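Local coordinates for uncharacterized protein (Staphylococcus aureus subsp. aureus Mu50, PDB 4QPV) that is of unknown function but belongs to the DUF1672 family, whose unique fold is a repeat of a kinked helix followed by three beta strands, at residues E20-S25 and I269-P274; N172-L177 and T223-T228; V247-K252 and G285-E290; S261-N266 and K279-V284. All coordinates share one frame; numbering follows the deposited sequence.

Interaction 1: residues E20-S25 and I269-P274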
# COMPACT_ATOMS: atom_id res chain seq x y z
N GLU A 20 20.93 -10.85 -4.00
CA GLU A 20 20.22 -9.89 -4.85
C GLU A 20 18.74 -10.25 -4.96
O GLU A 20 17.88 -9.37 -4.92
CB GLU A 20 20.84 -9.84 -6.27
CG GLU A 20 20.30 -8.70 -7.13
CD GLU A 20 20.75 -8.67 -8.58
OE1 GLU A 20 21.96 -8.48 -8.83
OE2 GLU A 20 19.87 -8.77 -9.47
N GLU A 21 18.47 -11.54 -5.12
CA GLU A 21 17.12 -12.04 -5.26
C GLU A 21 16.89 -13.18 -4.29
O GLU A 21 17.83 -13.90 -3.97
CB GLU A 21 16.85 -12.48 -6.71
CG GLU A 21 15.61 -11.84 -7.29
CD GLU A 21 15.42 -12.04 -8.79
OE1 GLU A 21 15.57 -13.18 -9.27
OE2 GLU A 21 15.07 -11.05 -9.47
N MSE A 22 15.66 -13.31 -3.82
CA MSE A 22 15.22 -14.32 -2.89
C MSE A 22 13.83 -14.76 -3.24
O MSE A 22 13.08 -13.98 -3.85
CB MSE A 22 15.18 -13.64 -1.51
CG MSE A 22 15.43 -14.55 -0.36
SE MSE A 22 15.48 -13.39 1.18
CE MSE A 22 17.20 -13.02 1.22
N GLU A 23 13.42 -15.94 -2.75
CA GLU A 23 12.04 -16.40 -2.87
C GLU A 23 11.15 -15.45 -2.07
O GLU A 23 11.46 -15.09 -0.92
CB GLU A 23 11.89 -17.85 -2.38
CG GLU A 23 12.59 -18.83 -3.30
CD GLU A 23 12.62 -20.27 -2.84
OE1 GLU A 23 11.59 -20.76 -2.32
OE2 GLU A 23 13.65 -20.94 -3.09
N ALA A 24 10.06 -14.98 -2.69
CA ALA A 24 9.14 -14.05 -2.04
C ALA A 24 8.58 -14.61 -0.72
O ALA A 24 8.40 -13.84 0.23
CB ALA A 24 8.01 -13.71 -2.97
N SER A 25 8.38 -15.94 -0.64
CA SER A 25 7.87 -16.60 0.57
C SER A 25 8.84 -16.50 1.76
O SER A 25 8.42 -16.62 2.91
CB SER A 25 7.57 -18.07 0.27
OG SER A 25 8.77 -18.74 -0.06
N ILE A 269 11.90 -12.13 -5.63
CA ILE A 269 11.75 -10.72 -5.30
C ILE A 269 13.13 -10.11 -5.13
O ILE A 269 14.02 -10.73 -4.54
CB ILE A 269 10.82 -10.48 -4.06
CG1 ILE A 269 10.45 -8.97 -3.88
CG2 ILE A 269 11.40 -11.06 -2.76
CD1 ILE A 269 9.50 -8.36 -4.99
N ASN A 270 13.31 -8.90 -5.67
CA ASN A 270 14.57 -8.17 -5.52
C ASN A 270 14.66 -7.70 -4.06
O ASN A 270 13.78 -6.98 -3.61
CB ASN A 270 14.57 -6.99 -6.50
CG ASN A 270 15.89 -6.27 -6.56
OD1 ASN A 270 16.27 -5.56 -5.63
ND2 ASN A 270 16.58 -6.42 -7.66
N THR A 271 15.70 -8.10 -3.33
CA THR A 271 15.80 -7.79 -1.89
C THR A 271 16.02 -6.31 -1.57
O THR A 271 15.44 -5.81 -0.61
CB THR A 271 16.87 -8.66 -1.20
OG1 THR A 271 18.14 -8.43 -1.82
CG2 THR A 271 16.53 -10.16 -1.23
N LYS A 272 16.87 -5.63 -2.36
CA LYS A 272 17.19 -4.22 -2.13
C LYS A 272 16.03 -3.32 -2.56
O LYS A 272 15.75 -2.32 -1.89
CB LYS A 272 18.48 -3.84 -2.89
CG LYS A 272 19.06 -2.48 -2.53
CD LYS A 272 20.25 -2.14 -3.44
CE LYS A 272 21.03 -0.95 -2.92
NZ LYS A 272 22.15 -0.58 -3.82
N ARG A 273 15.36 -3.68 -3.66
CA ARG A 273 14.27 -2.93 -4.27
C ARG A 273 13.10 -3.86 -4.57
O ARG A 273 12.90 -4.21 -5.73
CB ARG A 273 14.76 -2.25 -5.57
CG ARG A 273 15.99 -1.37 -5.42
CD ARG A 273 15.64 -0.03 -4.77
NE ARG A 273 16.82 0.49 -4.09
CZ ARG A 273 17.83 1.10 -4.70
NH1 ARG A 273 17.77 1.35 -6.00
NH2 ARG A 273 18.88 1.51 -4.00
N PRO A 274 12.28 -4.23 -3.54
CA PRO A 274 11.19 -5.21 -3.75
C PRO A 274 9.96 -4.62 -4.42
O PRO A 274 8.86 -4.65 -3.87
CB PRO A 274 10.88 -5.67 -2.32
CG PRO A 274 11.17 -4.47 -1.48
CD PRO A 274 12.40 -3.85 -2.11
O HOH W 1 18.63 -6.74 -4.56

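Interaction 2: residues N172-L177 and T223-T228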
# COMPACT_ATOMS: atom_id res chain seq x y z
N ASN A 172 -2.12 -5.80 1.67
CA ASN A 172 -1.91 -7.00 2.47
C ASN A 172 -0.96 -7.90 1.66
O ASN A 172 -0.36 -7.46 0.66
CB ASN A 172 -3.22 -7.67 2.91
CG ASN A 172 -4.11 -8.09 1.77
OD1 ASN A 172 -3.64 -8.48 0.70
ND2 ASN A 172 -5.42 -7.99 1.98
N GLU A 173 -0.77 -9.13 2.10
CA GLU A 173 0.13 -10.08 1.44
C GLU A 173 -0.22 -10.30 -0.04
O GLU A 173 0.68 -10.53 -0.85
CB GLU A 173 0.08 -11.45 2.15
CG GLU A 173 0.57 -11.45 3.59
CD GLU A 173 0.08 -12.65 4.38
OE1 GLU A 173 -1.13 -12.70 4.69
OE2 GLU A 173 0.90 -13.54 4.68
N TYR A 174 -1.52 -10.23 -0.37
CA TYR A 174 -2.04 -10.59 -1.69
C TYR A 174 -2.38 -9.47 -2.65
O TYR A 174 -2.40 -9.75 -3.85
CB TYR A 174 -3.29 -11.48 -1.48
CG TYR A 174 -2.97 -12.69 -0.65
CD1 TYR A 174 -2.29 -13.78 -1.21
CD2 TYR A 174 -3.25 -12.73 0.72
CE1 TYR A 174 -1.90 -14.87 -0.42
CE2 TYR A 174 -2.85 -13.80 1.51
CZ TYR A 174 -2.20 -14.88 0.93
OH TYR A 174 -1.78 -15.95 1.69
N TYR A 175 -2.70 -8.27 -2.18
CA TYR A 175 -3.05 -7.19 -3.10
C TYR A 175 -2.87 -5.84 -2.47
O TYR A 175 -2.68 -5.71 -1.25
CB TYR A 175 -4.52 -7.34 -3.61
CG TYR A 175 -5.60 -7.19 -2.54
CD1 TYR A 175 -6.04 -5.93 -2.14
CD2 TYR A 175 -6.21 -8.31 -1.99
CE1 TYR A 175 -7.05 -5.79 -1.18
CE2 TYR A 175 -7.24 -8.19 -1.05
CZ TYR A 175 -7.64 -6.93 -0.63
OH TYR A 175 -8.62 -6.79 0.33
N TYR A 176 -2.93 -4.81 -3.32
CA TYR A 176 -2.91 -3.44 -2.85
C TYR A 176 -4.07 -2.70 -3.54
O TYR A 176 -4.56 -3.13 -4.61
CB TYR A 176 -1.55 -2.76 -3.06
CG TYR A 176 -1.19 -2.57 -4.51
CD1 TYR A 176 -0.62 -3.61 -5.25
CD2 TYR A 176 -1.42 -1.35 -5.16
CE1 TYR A 176 -0.30 -3.44 -6.60
CE2 TYR A 176 -1.10 -1.18 -6.51
CZ TYR A 176 -0.53 -2.22 -7.22
OH TYR A 176 -0.23 -2.06 -8.55
N LEU A 177 -4.52 -1.61 -2.91
CA LEU A 177 -5.64 -0.79 -3.37
C LEU A 177 -5.12 0.62 -3.69
O LEU A 177 -4.29 1.14 -2.93
CB LEU A 177 -6.70 -0.79 -2.24
CG LEU A 177 -8.01 -0.01 -2.39
CD1 LEU A 177 -8.97 -0.73 -3.26
CD2 LEU A 177 -8.70 0.11 -1.05
N THR A 223 -3.66 -7.60 -7.56
CA THR A 223 -3.00 -8.66 -6.78
C THR A 223 -1.47 -8.63 -7.00
O THR A 223 -0.99 -8.11 -8.02
CB THR A 223 -3.58 -10.07 -7.03
OG1 THR A 223 -3.19 -10.56 -8.33
CG2 THR A 223 -5.11 -10.15 -6.78
N THR A 224 -0.73 -9.19 -6.04
CA THR A 224 0.75 -9.30 -6.05
C THR A 224 1.04 -10.74 -5.70
O THR A 224 1.34 -11.07 -4.55
CB THR A 224 1.40 -8.28 -5.07
OG1 THR A 224 0.94 -8.55 -3.73
CG2 THR A 224 1.13 -6.81 -5.45
N LEU A 225 0.83 -11.63 -6.67
CA LEU A 225 1.01 -13.07 -6.43
C LEU A 225 2.33 -13.57 -7.01
O LEU A 225 2.76 -13.14 -8.08
CB LEU A 225 -0.16 -13.88 -7.01
CG LEU A 225 -1.56 -13.39 -6.61
CD1 LEU A 225 -2.63 -14.27 -7.26
CD2 LEU A 225 -1.73 -13.35 -5.06
N PHE A 226 2.95 -14.49 -6.29
CA PHE A 226 4.21 -15.10 -6.68
C PHE A 226 3.98 -16.59 -6.92
O PHE A 226 3.59 -17.32 -6.00
CB PHE A 226 5.26 -14.86 -5.58
CG PHE A 226 5.53 -13.40 -5.29
CD1 PHE A 226 4.72 -12.69 -4.40
CD2 PHE A 226 6.60 -12.74 -5.91
CE1 PHE A 226 4.99 -11.34 -4.13
CE2 PHE A 226 6.91 -11.41 -5.57
CZ PHE A 226 6.09 -10.72 -4.69
N SER A 227 4.20 -17.06 -8.16
CA SER A 227 4.04 -18.47 -8.47
C SER A 227 4.97 -19.34 -7.59
O SER A 227 6.08 -18.93 -7.28
CB SER A 227 4.36 -18.72 -9.93
OG SER A 227 4.23 -20.10 -10.24
N THR A 228 4.52 -20.54 -7.23
CA THR A 228 5.36 -21.49 -6.49
C THR A 228 6.02 -22.47 -7.48
O THR A 228 6.77 -23.35 -7.06
CB THR A 228 4.59 -22.25 -5.39
OG1 THR A 228 3.53 -22.99 -5.99
CG2 THR A 228 4.04 -21.32 -4.30
O HOH W 2 0.85 -6.62 -1.86

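Interaction 3: residues V247-K252 and G285-E290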
# COMPACT_ATOMS: atom_id res chain seq x y z
N VAL A 247 -13.40 -18.11 -11.60
CA VAL A 247 -13.81 -18.52 -10.25
C VAL A 247 -14.19 -17.24 -9.42
O VAL A 247 -15.28 -17.18 -8.85
CB VAL A 247 -12.71 -19.37 -9.57
CG1 VAL A 247 -12.96 -19.54 -8.05
CG2 VAL A 247 -12.58 -20.72 -10.25
N LEU A 248 -13.32 -16.22 -9.44
CA LEU A 248 -13.53 -14.96 -8.72
C LEU A 248 -14.81 -14.23 -9.16
O LEU A 248 -15.56 -13.76 -8.30
CB LEU A 248 -12.29 -14.04 -8.89
CG LEU A 248 -11.03 -14.55 -8.21
CD1 LEU A 248 -9.82 -13.72 -8.59
CD2 LEU A 248 -11.20 -14.59 -6.68
N LYS A 249 -15.10 -14.19 -10.48
CA LYS A 249 -16.31 -13.54 -11.01
C LYS A 249 -17.60 -14.14 -10.43
O LYS A 249 -18.61 -13.43 -10.33
CB LYS A 249 -16.38 -13.61 -12.54
CG LYS A 249 -15.33 -12.78 -13.25
CD LYS A 249 -15.31 -13.11 -14.74
CE LYS A 249 -14.12 -12.48 -15.41
NZ LYS A 249 -14.13 -12.71 -16.88
N LYS A 250 -17.55 -15.42 -10.02
CA LYS A 250 -18.71 -16.13 -9.47
C LYS A 250 -18.83 -16.01 -7.93
O LYS A 250 -19.81 -16.51 -7.36
CB LYS A 250 -18.70 -17.61 -9.88
CG LYS A 250 -18.92 -17.84 -11.36
CD LYS A 250 -18.86 -19.33 -11.64
CE LYS A 250 -18.90 -19.66 -13.10
NZ LYS A 250 -19.02 -21.13 -13.30
N LYS A 251 -17.88 -15.33 -7.28
CA LYS A 251 -17.92 -15.09 -5.83
C LYS A 251 -18.75 -13.84 -5.62
O LYS A 251 -18.34 -12.75 -6.02
CB LYS A 251 -16.50 -14.93 -5.23
CG LYS A 251 -15.59 -16.13 -5.43
CD LYS A 251 -15.91 -17.31 -4.53
CE LYS A 251 -15.40 -18.54 -5.23
NZ LYS A 251 -15.25 -19.70 -4.35
N LYS A 252 -19.94 -13.99 -5.03
CA LYS A 252 -20.85 -12.86 -4.86
C LYS A 252 -20.37 -11.83 -3.84
O LYS A 252 -20.64 -10.64 -4.03
CB LYS A 252 -22.25 -13.36 -4.45
CG LYS A 252 -22.93 -14.19 -5.52
CD LYS A 252 -24.37 -14.57 -5.14
CE LYS A 252 -24.75 -15.97 -5.57
NZ LYS A 252 -24.89 -16.10 -7.05
N GLY A 285 -7.91 -9.44 -16.18
CA GLY A 285 -8.97 -8.63 -15.59
C GLY A 285 -10.00 -9.50 -14.89
O GLY A 285 -10.29 -10.61 -15.35
N VAL A 286 -10.50 -9.04 -13.73
CA VAL A 286 -11.55 -9.75 -13.00
C VAL A 286 -12.83 -8.89 -13.14
O VAL A 286 -13.81 -9.34 -13.73
CB VAL A 286 -11.19 -10.09 -11.53
CG1 VAL A 286 -12.35 -10.81 -10.84
CG2 VAL A 286 -9.90 -10.93 -11.45
N PHE A 287 -12.78 -7.65 -12.61
CA PHE A 287 -13.88 -6.68 -12.71
C PHE A 287 -13.35 -5.38 -13.27
O PHE A 287 -12.30 -4.92 -12.83
CB PHE A 287 -14.54 -6.43 -11.33
CG PHE A 287 -15.01 -7.67 -10.62
CD1 PHE A 287 -15.93 -8.53 -11.21
CD2 PHE A 287 -14.54 -7.97 -9.34
CE1 PHE A 287 -16.35 -9.68 -10.55
CE2 PHE A 287 -14.97 -9.12 -8.69
CZ PHE A 287 -15.87 -9.97 -9.30
N ASN A 288 -14.06 -4.78 -14.22
CA ASN A 288 -13.61 -3.51 -14.78
C ASN A 288 -14.79 -2.60 -15.07
O ASN A 288 -15.80 -3.06 -15.61
CB ASN A 288 -12.75 -3.71 -16.04
CG ASN A 288 -11.92 -2.50 -16.36
OD1 ASN A 288 -12.30 -1.66 -17.17
ND2 ASN A 288 -10.78 -2.35 -15.68
N HIS A 289 -14.67 -1.32 -14.71
CA HIS A 289 -15.75 -0.34 -14.85
C HIS A 289 -15.37 0.84 -15.75
O HIS A 289 -16.15 1.80 -15.83
CB HIS A 289 -16.15 0.16 -13.44
CG HIS A 289 -16.58 -0.95 -12.53
ND1 HIS A 289 -17.89 -1.42 -12.53
CD2 HIS A 289 -15.86 -1.67 -11.64
CE1 HIS A 289 -17.92 -2.39 -11.63
NE2 HIS A 289 -16.72 -2.58 -11.07
N GLU A 290 -14.21 0.79 -16.44
CA GLU A 290 -13.71 1.85 -17.32
C GLU A 290 -14.60 2.08 -18.55
O GLU A 290 -15.22 1.14 -19.06
CB GLU A 290 -12.27 1.56 -17.78
CG GLU A 290 -11.23 1.70 -16.68
CD GLU A 290 -9.85 1.15 -17.01
OE1 GLU A 290 -9.35 1.40 -18.13
OE2 GLU A 290 -9.25 0.50 -16.12
O HOH W 3 -11.43 -11.83 -17.44

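Interaction 4: residues S261-N266 and K279-V284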
# COMPACT_ATOMS: atom_id res chain seq x y z
N SER A 261 -8.05 -6.65 -10.64
CA SER A 261 -7.13 -7.23 -11.62
C SER A 261 -6.22 -8.28 -10.96
O SER A 261 -5.64 -8.04 -9.90
CB SER A 261 -6.29 -6.11 -12.25
OG SER A 261 -5.27 -6.57 -13.12
N LEU A 262 -6.07 -9.41 -11.63
CA LEU A 262 -5.24 -10.50 -11.16
C LEU A 262 -3.86 -10.40 -11.82
O LEU A 262 -3.77 -10.36 -13.04
CB LEU A 262 -5.98 -11.79 -11.57
CG LEU A 262 -5.75 -13.10 -10.86
CD1 LEU A 262 -5.97 -13.00 -9.33
CD2 LEU A 262 -6.66 -14.17 -11.45
N GLN A 263 -2.80 -10.33 -11.00
CA GLN A 263 -1.41 -10.36 -11.46
C GLN A 263 -0.67 -11.46 -10.74
O GLN A 263 -0.85 -11.64 -9.53
CB GLN A 263 -0.66 -9.03 -11.29
CG GLN A 263 -1.13 -7.91 -12.23
CD GLN A 263 -0.20 -6.70 -12.18
OE1 GLN A 263 0.69 -6.59 -11.35
NE2 GLN A 263 -0.42 -5.74 -13.05
N ILE A 264 0.18 -12.17 -11.49
CA ILE A 264 1.05 -13.23 -10.98
C ILE A 264 2.40 -13.12 -11.68
O ILE A 264 2.47 -12.77 -12.86
CB ILE A 264 0.44 -14.67 -11.09
CG1 ILE A 264 1.23 -15.67 -10.17
CG2 ILE A 264 0.37 -15.14 -12.57
CD1 ILE A 264 0.59 -17.05 -9.88
N SER A 265 3.47 -13.42 -10.94
CA SER A 265 4.84 -13.40 -11.46
C SER A 265 5.60 -14.65 -10.99
O SER A 265 5.02 -15.52 -10.33
CB SER A 265 5.55 -12.13 -11.01
OG SER A 265 5.65 -12.10 -9.59
N ASN A 266 6.92 -14.70 -11.23
CA ASN A 266 7.71 -15.84 -10.75
C ASN A 266 7.89 -15.73 -9.20
O ASN A 266 7.40 -14.77 -8.57
CB ASN A 266 9.05 -15.96 -11.52
CG ASN A 266 10.08 -14.89 -11.23
OD1 ASN A 266 10.03 -14.17 -10.22
ND2 ASN A 266 11.08 -14.80 -12.10
N LYS A 279 8.41 -6.32 -12.11
CA LYS A 279 8.49 -7.74 -12.45
C LYS A 279 7.71 -8.07 -13.73
O LYS A 279 6.82 -7.31 -14.12
CB LYS A 279 7.96 -8.61 -11.30
CG LYS A 279 8.84 -8.58 -10.05
CD LYS A 279 8.47 -9.69 -9.08
CE LYS A 279 8.85 -11.04 -9.64
NZ LYS A 279 8.27 -12.15 -8.85
N GLU A 280 8.05 -9.21 -14.35
CA GLU A 280 7.35 -9.72 -15.52
C GLU A 280 6.10 -10.40 -15.00
O GLU A 280 6.19 -11.32 -14.17
CB GLU A 280 8.23 -10.67 -16.35
CG GLU A 280 7.52 -11.21 -17.59
CD GLU A 280 8.25 -12.30 -18.34
OE1 GLU A 280 8.17 -13.47 -17.90
OE2 GLU A 280 8.87 -11.99 -19.38
N VAL A 281 4.93 -9.93 -15.41
CA VAL A 281 3.70 -10.52 -14.88
C VAL A 281 2.73 -10.92 -15.94
O VAL A 281 2.75 -10.40 -17.05
CB VAL A 281 2.97 -9.50 -13.90
CG1 VAL A 281 3.80 -9.19 -12.67
CG2 VAL A 281 2.55 -8.22 -14.63
N ILE A 282 1.82 -11.81 -15.56
CA ILE A 282 0.60 -12.15 -16.25
C ILE A 282 -0.44 -11.23 -15.65
O ILE A 282 -0.48 -11.12 -14.42
CB ILE A 282 0.18 -13.64 -16.05
CG1 ILE A 282 1.10 -14.61 -16.75
CG2 ILE A 282 -1.30 -13.86 -16.46
CD1 ILE A 282 0.90 -16.03 -16.26
N GLU A 283 -1.29 -10.60 -16.48
CA GLU A 283 -2.37 -9.77 -15.95
C GLU A 283 -3.68 -10.25 -16.55
O GLU A 283 -3.78 -10.39 -17.77
CB GLU A 283 -2.13 -8.29 -16.23
CG GLU A 283 -3.03 -7.37 -15.43
CD GLU A 283 -2.74 -5.89 -15.61
OE1 GLU A 283 -1.56 -5.52 -15.84
OE2 GLU A 283 -3.69 -5.08 -15.51
N VAL A 284 -4.67 -10.56 -15.69
CA VAL A 284 -6.01 -10.97 -16.14
C VAL A 284 -7.04 -10.11 -15.42
O VAL A 284 -7.05 -10.06 -14.18
CB VAL A 284 -6.30 -12.49 -15.96
CG1 VAL A 284 -7.73 -12.81 -16.37
CG2 VAL A 284 -5.32 -13.36 -16.74
O HOH W 4 8.15 -13.06 -13.36

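Interaction 1: residues E20-S25 and I269-P274
Met-22, present as selenomethionine, lays its side chain across Thr-271 at about a right angle, and one methyl group takes nearly all of the contact. CB starts it, 3.7 Å from Thr-271 CG2. CG, anti to the backbone N (chi1 -150°), passes farther from that methyl, and SE comes within 4.2 Å of Thr-271 CG2. The bend at chi3 (-91°) then folds CE back to 3.8 Å from Thr-271 CG2. The hydroxyl of Thr-271 is engaged elsewhere, with Pro-19 O. In the backbone, Met-22 and Ile-269 form a hydrogen-bonded antiparallel pair, with Ile-269 N 2.8 Å from Met-22 O. Thr-271 N extends the ladder to Glu-20 O by a nearly straight bond (169° at the hydrogen). Glu-20 O also accepts from a water, which donates to Asn-270 OD1 as well and accepts from Lys-272 N. Asn-270 OD1 takes a second bond from Arg-273 N, an Asx motif that shapes the bend after the strand. At the far end Ile-269 CG2 sits 3.8 Å from Ala-24 CA. The result is a short two-stranded antiparallel sheet, pairing strand 21-23 near the N-terminus with strand 268-270 late in the chain.

Interaction 2: residues N172-L177 and T223-T228
Tyr-176 has CG between the backbone N and the carbonyl carbon (chi1 66°), while Thr-224 holds CG2 beside its own N, and the two side chains cross at about a right angle. The methyl arrives in the plane of the ring, at its edge, with Thr-224 CG2 3.7 Å from Tyr-176 CD1. Tyr-174 makes a similar edge contact through a different rotation: its CG lies beside the backbone N (chi1 -57°), and Leu-225 CD2 is in the ring plane, 3.9 Å from Tyr-174 CD1. Glu-173 CB covers one face of that ring toward the rim, and Leu-145 and Lys-146 of helix 135-147 also touch Tyr-174. These rings flank the place where strand 175-178 joins strand 220-227 in the mixed sheet. Tyr-175 and Thr-223 are a non-hydrogen-bonded antiparallel pair, with Tyr-175 CB 3.8 Å from Thr-223 CA. Next to them Thr-224 N donates to Tyr-174 O over 2.8 Å, from 43° above the carbonyl plane. The loop leading in is shaped by Asn-172, whose OD1 receives Tyr-174 N and Tyr-175 N from opposite faces of its plane, an Asx turn within an Asx motif. Its ND2 lies 3.4 Å above the Tyr-175 ring, toward the rim. A water links Asn-172 O to Thr-224 OG1, whereas the buried Thr-224 O finds no partner in the model.

Interaction 3: residues V247-K252 and G285-E290
Phe-287 turns its ring toward the end of helix 234-249, where Lys-249 CA, 3.9 Å from Phe-287 CE1, and Leu-248 O, 3.9 Å from Phe-287 CZ, both meet it obliquely. One face of the ring is taken by its own neighbour, with Val-286 CG1 3.7 Å above the centre of the Phe-287 ring. The His-256 ring also meets it, the two planes about 35° apart. This placing of a valine methyl over the next residue's ring goes with a classic beta bulge: Val-286 and Phe-287 both face Val-260, and the chain turns a corner there. Val-286 therefore works on two sides. Besides covering Phe-287, its CG1 touches Leu-248 CB at 3.8 Å, and its CG2 approaches Leu-248 CD1 at 4.0 Å. The leucine and valine side chains cross at about a right angle, and both also rest on Leu-262 of strand 259-265. Contact between helix end and bulge is thus apolar in the middle and becomes polar at its border. There the lysine chain of Lys-249 is extended beyond CG and passes the bulge carbonyl, its CE 3.6 Å from Val-286 O. At the tip the ammonium is salt-bridged to Glu-246 OE2, one helical turn back along the same helix. Lys-249 NZ also donates to a water 2.9 Å away, and that water hands a hydrogen to Gly-285 O, which accepts from Ser-245 OG too.

Interaction 4: residues S261-N266 and K279-V284
Ile-264 and Ile-282 run alongside each other in the same direction on the close-packed face of this antiparallel strand pair. Ile-264 CG2 fits against both Ile-282 CB and Ile-282 CD1, at 3.8 Å each. Leu-262 and Val-284 continue the same face, which helix 234-249 covers through Met-241, Phe-244 and Ser-245. Four backbone bonds stitch the strands together, two in each of the pairs Leu-262 with Val-284 and Ile-264 with Ile-282. The face bearing Gln-263 and Glu-283 is looser. These two side chains are likewise neighbours with a shared direction, but their amide and carboxylate planes are 56° apart. Gln-263 NE2 makes a weak bond of 3.0 Å to Glu-283 OE1, and Ser-261 OG gives another weak one, 3.2 Å to Glu-283 OE2, on an exposed residue. Val-281 CG2 brushes Gln-263 CD at 4.0 Å. Beyond the regular ladder, a water accepts from Asn-266 N and donates to Glu-280 O. Lys-279 has a second conformer modelled; in the one described it bends at chi3 (70°), and NZ donates to Ser-265 OG at 2.7 Å and to Asn-266 OD1 at 3.0 Å, as well as to Tyr-268 O. Three neutral oxygens around the ammonium would be expected to stabilise its positive charge, whereas the carboxylate of Glu-283, gripped only weakly here, probably relies on solvent for much of its stabilisation.

In the fold
Interactions 2 and 4 belong to one mixed sheet: 220-227 and 259-265 are neighbouring strands, and Ser-227 N probably bonds to Ser-265 O between them. Interaction 2 is the buried one, with tyrosine edges against aliphatic groups; interaction 4 is partly buried, with one apolar face and one polar. Interaction 3 encloses it along the chain, shares helix 234-249 as cover and meets it through apolar packing. Lacking direct hydrogen bonds between its segments, it relies on side-chain packing and a water. Interaction 1, a small separate sheet about 30 Å from interaction 3 between centres, is mostly backbone-bonded and meets interaction 2 where Ala-24 and Ile-269 pack on Phe-226.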